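PDB 3MCS: putative monooxygenase from Fusobacterium nucleatum subsp. nucleatum, which probably acts as a monooxygenase of the antibiotic biosynthesis family, with two such domains of the dimeric alpha-beta barrel type in one chain. Local coordinates for residues L8-K19 with Q86-I97. Residues are numbered along the deposited sequence; the frame is centred on the assembly and turned at random. Where two conformers were deposited one is given.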
loop_
_atom_site.group_PDB
_atom_site.type_symbol
_atom_site.label_atom_id
_atom_site.label_comp_id
_atom_site.label_asym_id
_atom_site.label_seq_id
_atom_site.Cartn_x
_atom_site.Cartn_y
_atom_site.Cartn_z
ATOM N N LEU A 8 -7.231 -4.592 -4.393
ATOM C CA LEU A 8 -6.279 -3.755 -3.665
ATOM C C LEU A 8 -6.814 -2.323 -3.606
ATOM O O LEU A 8 -6.913 -1.636 -4.660
ATOM C CB LEU A 8 -4.942 -3.746 -4.378
ATOM C CG LEU A 8 -3.841 -2.861 -3.781
ATOM C CD1 LEU A 8 -3.600 -3.218 -2.340
ATOM C CD2 LEU A 8 -2.559 -3.017 -4.582
ATOM N N ASN A 9 -7.169 -1.901 -2.386
ATOM C CA ASN A 9 -7.702 -0.576 -2.115
ATOM C C ASN A 9 -6.806 0.132 -1.095
ATOM O O ASN A 9 -6.383 -0.472 -0.114
ATOM C CB ASN A 9 -9.134 -0.678 -1.574
ATOM C CG ASN A 9 -10.121 -1.225 -2.597
ATOM O OD1 ASN A 9 -9.901 -1.144 -3.822
ATOM N ND2 ASN A 9 -11.242 -1.766 -2.098
ATOM N N VAL A 10 -6.507 1.401 -1.346
ATOM C CA VAL A 10 -5.684 2.204 -0.461
ATOM C C VAL A 10 -6.535 3.358 0.005
ATOM O O VAL A 10 -6.918 4.195 -0.794
ATOM C CB VAL A 10 -4.463 2.747 -1.177
ATOM C CG1 VAL A 10 -3.711 3.678 -0.274
ATOM C CG2 VAL A 10 -3.568 1.610 -1.641
ATOM N N TYR A 11 -6.862 3.375 1.290
ATOM C CA TYR A 11 -7.699 4.411 1.889
ATOM C C TYR A 11 -6.857 5.431 2.652
ATOM O O TYR A 11 -5.957 5.048 3.388
ATOM C CB TYR A 11 -8.665 3.776 2.873
ATOM C CG TYR A 11 -9.530 2.730 2.253
ATOM C CD1 TYR A 11 -10.698 3.078 1.595
ATOM C CD2 TYR A 11 -9.198 1.376 2.337
ATOM C CE1 TYR A 11 -11.506 2.110 1.012
ATOM C CE2 TYR A 11 -10.006 0.408 1.764
ATOM C CZ TYR A 11 -11.150 0.785 1.101
ATOM O OH TYR A 11 -11.949 -0.154 0.517
ATOM N N ASP A 12 -7.140 6.718 2.497
ATOM C CA ASP A 12 -6.427 7.726 3.284
ATOM C C ASP A 12 -7.342 8.826 3.823
ATOM O O ASP A 12 -8.381 9.122 3.242
ATOM C CB ASP A 12 -5.275 8.314 2.475
ATOM C CG ASP A 12 -5.703 9.363 1.483
ATOM O OD1 ASP A 12 -5.934 10.538 1.880
ATOM O OD2 ASP A 12 -5.734 9.025 0.293
ATOM N N PHE A 13 -6.983 9.414 4.948
ATOM C CA PHE A 13 -7.776 10.522 5.483
ATOM C C PHE A 13 -6.997 11.288 6.521
ATOM O O PHE A 13 -6.070 10.747 7.142
ATOM C CB PHE A 13 -9.106 10.063 6.082
ATOM C CG PHE A 13 -8.979 9.180 7.287
ATOM C CD1 PHE A 13 -8.909 9.718 8.548
ATOM C CD2 PHE A 13 -8.992 7.805 7.158
ATOM C CE1 PHE A 13 -8.812 8.899 9.663
ATOM C CE2 PHE A 13 -8.903 6.990 8.267
ATOM C CZ PHE A 13 -8.809 7.541 9.514
ATOM N N GLU A 14 -7.392 12.542 6.713
ATOM C CA GLU A 14 -6.737 13.427 7.659
ATOM C C GLU A 14 -7.278 13.174 9.065
ATOM O O GLU A 14 -8.497 13.105 9.262
ATOM C CB GLU A 14 -6.968 14.868 7.242
ATOM C CG GLU A 14 -6.289 15.867 8.115
ATOM C CD GLU A 14 -6.442 17.256 7.613
ATOM O OE1 GLU A 14 -6.800 17.410 6.422
ATOM O OE2 GLU A 14 -6.196 18.184 8.407
ATOM N N VAL A 15 -6.381 13.049 10.044
ATOM C CA VAL A 15 -6.786 12.774 11.428
ATOM C C VAL A 15 -6.996 14.077 12.198
ATOM O O VAL A 15 -6.199 14.998 12.100
ATOM C CB VAL A 15 -5.740 11.872 12.161
ATOM C CG1 VAL A 15 -6.213 11.487 13.539
ATOM C CG2 VAL A 15 -5.456 10.607 11.370
ATOM N N LYS A 16 -8.081 14.154 12.958
ATOM C CA LYS A 16 -8.339 15.329 13.773
ATOM C C LYS A 16 -7.168 15.634 14.723
ATOM O O LYS A 16 -6.474 14.723 15.212
ATOM C CB LYS A 16 -9.619 15.170 14.602
ATOM C CG LYS A 16 -10.908 15.265 13.815
ATOM C CD LYS A 16 -12.127 15.434 14.727
ATOM C CE LYS A 16 -13.411 15.517 13.910
ATOM N NZ LYS A 16 -14.621 15.731 14.761
ATOM N N LYS A 17 -6.985 16.925 15.000
ATOM C CA LYS A 17 -5.899 17.389 15.856
ATOM C C LYS A 17 -5.696 16.570 17.146
ATOM O O LYS A 17 -4.645 15.936 17.337
ATOM C CB LYS A 17 -6.113 18.872 16.232
ATOM N N ASP A 18 -6.700 16.568 18.010
ATOM C CA ASP A 18 -6.550 15.951 19.325
ATOM C C ASP A 18 -7.102 14.525 19.435
ATOM O O ASP A 18 -7.498 14.101 20.528
ATOM C CB ASP A 18 -7.147 16.885 20.420
ATOM C CG ASP A 18 -8.569 17.391 20.092
ATOM O OD1 ASP A 18 -9.107 17.043 19.008
ATOM O OD2 ASP A 18 -9.138 18.152 20.924
ATOM N N LYS A 19 -7.074 13.773 18.330
ATOM C CA LYS A 19 -7.615 12.406 18.320
ATOM C C LYS A 19 -6.646 11.312 17.825
ATOM O O LYS A 19 -7.052 10.210 17.462
ATOM C CB LYS A 19 -8.910 12.365 17.489
ATOM C CG LYS A 19 -10.063 13.281 17.973
ATOM C CD LYS A 19 -10.619 12.843 19.312
ATOM C CE LYS A 19 -11.973 13.495 19.602
ATOM N NZ LYS A 19 -13.050 13.052 18.651
ATOM N N GLN A 86 -15.656 10.449 14.042
ATOM C CA GLN A 86 -15.185 11.061 15.279
ATOM C C GLN A 86 -13.669 11.347 15.260
ATOM O O GLN A 86 -13.185 12.206 16.011
ATOM C CB GLN A 86 -15.579 10.182 16.469
ATOM C CG GLN A 86 -17.091 10.188 16.759
ATOM C CD GLN A 86 -17.942 10.219 15.495
ATOM O OE1 GLN A 86 -18.244 11.295 14.963
ATOM N NE2 GLN A 86 -18.342 9.035 15.013
ATOM N N ILE A 87 -12.925 10.662 14.393
ATOM C CA ILE A 87 -11.481 10.849 14.330
ATOM C C ILE A 87 -10.929 11.432 13.019
ATOM O O ILE A 87 -9.725 11.685 12.907
ATOM C CB ILE A 87 -10.780 9.503 14.594
ATOM C CG1 ILE A 87 -11.013 8.531 13.427
ATOM C CG2 ILE A 87 -11.280 8.906 15.897
ATOM C CD1 ILE A 87 -10.171 7.269 13.458
ATOM N N ALA A 88 -11.797 11.645 12.032
ATOM C CA ALA A 88 -11.371 12.170 10.740
ATOM C C ALA A 88 -11.768 13.645 10.559
ATOM O O ALA A 88 -12.903 14.050 10.811
ATOM C CB ALA A 88 -11.937 11.318 9.630
ATOM N N GLU A 89 -10.809 14.445 10.129
ATOM C CA GLU A 89 -11.061 15.852 9.886
ATOM C C GLU A 89 -11.726 16.027 8.515
ATOM O O GLU A 89 -12.748 16.684 8.375
ATOM C CB GLU A 89 -9.754 16.654 9.959
ATOM C CG GLU A 89 -9.940 18.183 9.932
ATOM C CD GLU A 89 -10.675 18.753 11.163
ATOM O OE1 GLU A 89 -10.388 18.325 12.300
ATOM O OE2 GLU A 89 -11.505 19.671 10.990
ATOM N N GLY A 90 -11.147 15.426 7.492
ATOM C CA GLY A 90 -11.729 15.565 6.171
ATOM C C GLY A 90 -11.062 14.667 5.161
ATOM O O GLY A 90 -10.430 13.668 5.543
ATOM N N ASN A 91 -11.203 15.049 3.883
ATOM C CA ASN A 91 -10.681 14.298 2.719
ATOM C C ASN A 91 -11.422 12.949 2.509
ATOM O O ASN A 91 -12.405 12.918 1.746
ATOM C CB ASN A 91 -9.139 14.126 2.762
ATOM C CG ASN A 91 -8.378 15.448 2.491
ATOM O OD1 ASN A 91 -8.632 16.473 3.137
ATOM N ND2 ASN A 91 -7.429 15.412 1.540
ATOM N N LEU A 92 -10.952 11.887 3.197
ATOM C CA LEU A 92 -11.549 10.543 3.127
ATOM C C LEU A 92 -11.467 9.923 1.719
ATOM O O LEU A 92 -12.471 9.489 1.182
ATOM C CB LEU A 92 -13.003 10.605 3.618
ATOM C CG LEU A 92 -13.210 11.304 4.971
ATOM C CD1 LEU A 92 -14.663 11.728 5.185
ATOM C CD2 LEU A 92 -12.723 10.398 6.093
ATOM N N ASN A 93 -10.273 9.883 1.136
ATOM C CA ASN A 93 -10.060 9.345 -0.208
ATOM C C ASN A 93 -9.810 7.862 -0.237
ATOM O O ASN A 93 -9.516 7.247 0.796
ATOM C CB ASN A 93 -8.837 9.977 -0.845
ATOM C CG ASN A 93 -8.856 11.447 -0.754
ATOM O OD1 ASN A 93 -9.907 12.047 -0.445
ATOM N ND2 ASN A 93 -7.693 12.066 -0.978
ATOM N N SER A 94 -9.882 7.301 -1.443
ATOM C CA SER A 94 -9.671 5.883 -1.630
ATOM C C SER A 94 -9.326 5.585 -3.067
ATOM O O SER A 94 -10.081 5.896 -3.959
ATOM C CB SER A 94 -10.928 5.100 -1.251
ATOM O OG SER A 94 -11.910 5.312 -2.228
ATOM N N ALA A 95 -8.183 4.973 -3.270
ATOM C CA ALA A 95 -7.754 4.549 -4.571
ATOM C C ALA A 95 -8.071 3.047 -4.749
ATOM O O ALA A 95 -7.744 2.251 -3.874
ATOM C CB ALA A 95 -6.266 4.783 -4.702
ATOM N N GLU A 96 -8.709 2.676 -5.861
ATOM C CA GLU A 96 -8.957 1.277 -6.192
ATOM C C GLU A 96 -7.943 0.911 -7.255
ATOM O O GLU A 96 -7.872 1.580 -8.270
ATOM C CB GLU A 96 -10.367 1.055 -6.726
ATOM C CG GLU A 96 -11.498 1.397 -5.756
ATOM C CD GLU A 96 -12.847 0.873 -6.217
ATOM O OE1 GLU A 96 -12.892 -0.122 -6.987
ATOM O OE2 GLU A 96 -13.869 1.438 -5.792
ATOM N N ILE A 97 -7.192 -0.173 -7.066
ATOM C CA ILE A 97 -6.055 -0.471 -7.966
ATOM C C ILE A 97 -6.057 -1.791 -8.738
ATOM O O ILE A 97 -6.270 -2.843 -8.174
ATOM C CB ILE A 97 -4.766 -0.441 -7.117
ATOM C CG1 ILE A 97 -4.715 0.864 -6.309
ATOM C CG2 ILE A 97 -3.542 -0.594 -7.993
ATOM C CD1 ILE A 97 -3.620 0.924 -5.319
HETATM O O HOH W 1 -5.082 10.367 -1.836
#
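Two antiparallel strands of a ferredoxin-like alpha-beta barrel domain meet here, residues 8-12 pairing with 93-97, while the end of helix 75-87 lies against the turn that follows the first strand. Val10 and Ala95 form a hydrogen-bonded pair: Val10 N lies 2.9 Å from Ala95 O and in its carbonyl plane, and Ala95 N returns the bond to Val10 O. On this face Ile97 CD1 packs 3.7 Å from Val10 CG2 and also reaches Leu8 CG. The Asp12 carboxylate stands nearly perpendicular to the Asn93 amide (85°); one water bridges them, donating to Asp12 OD2 and accepting from Asn93 ND2. The other face carries Tyr11, whose CD1 touches Ser94 CB at 3.5 Å. Phe13 holds CG between its backbone N and carbonyl carbon (chi1 65°), where CD1 meets Ala88 CB at 3.6 Å and CB meets Leu92 CD2. Beyond the corner at Gly90, Glu89 N binds Glu14 O and Lys16 N binds Ile87 O (3.0 Å). Lys19, bent at chi2 and chi4, donates a hydrogen bond from NZ to Gln86 O, 2.8 Å. Strand 55-62 flanks the first strand across its other edge. Backbone bonds thus set the register, whereas Lys16 and Lys19 join the helix end to the turn.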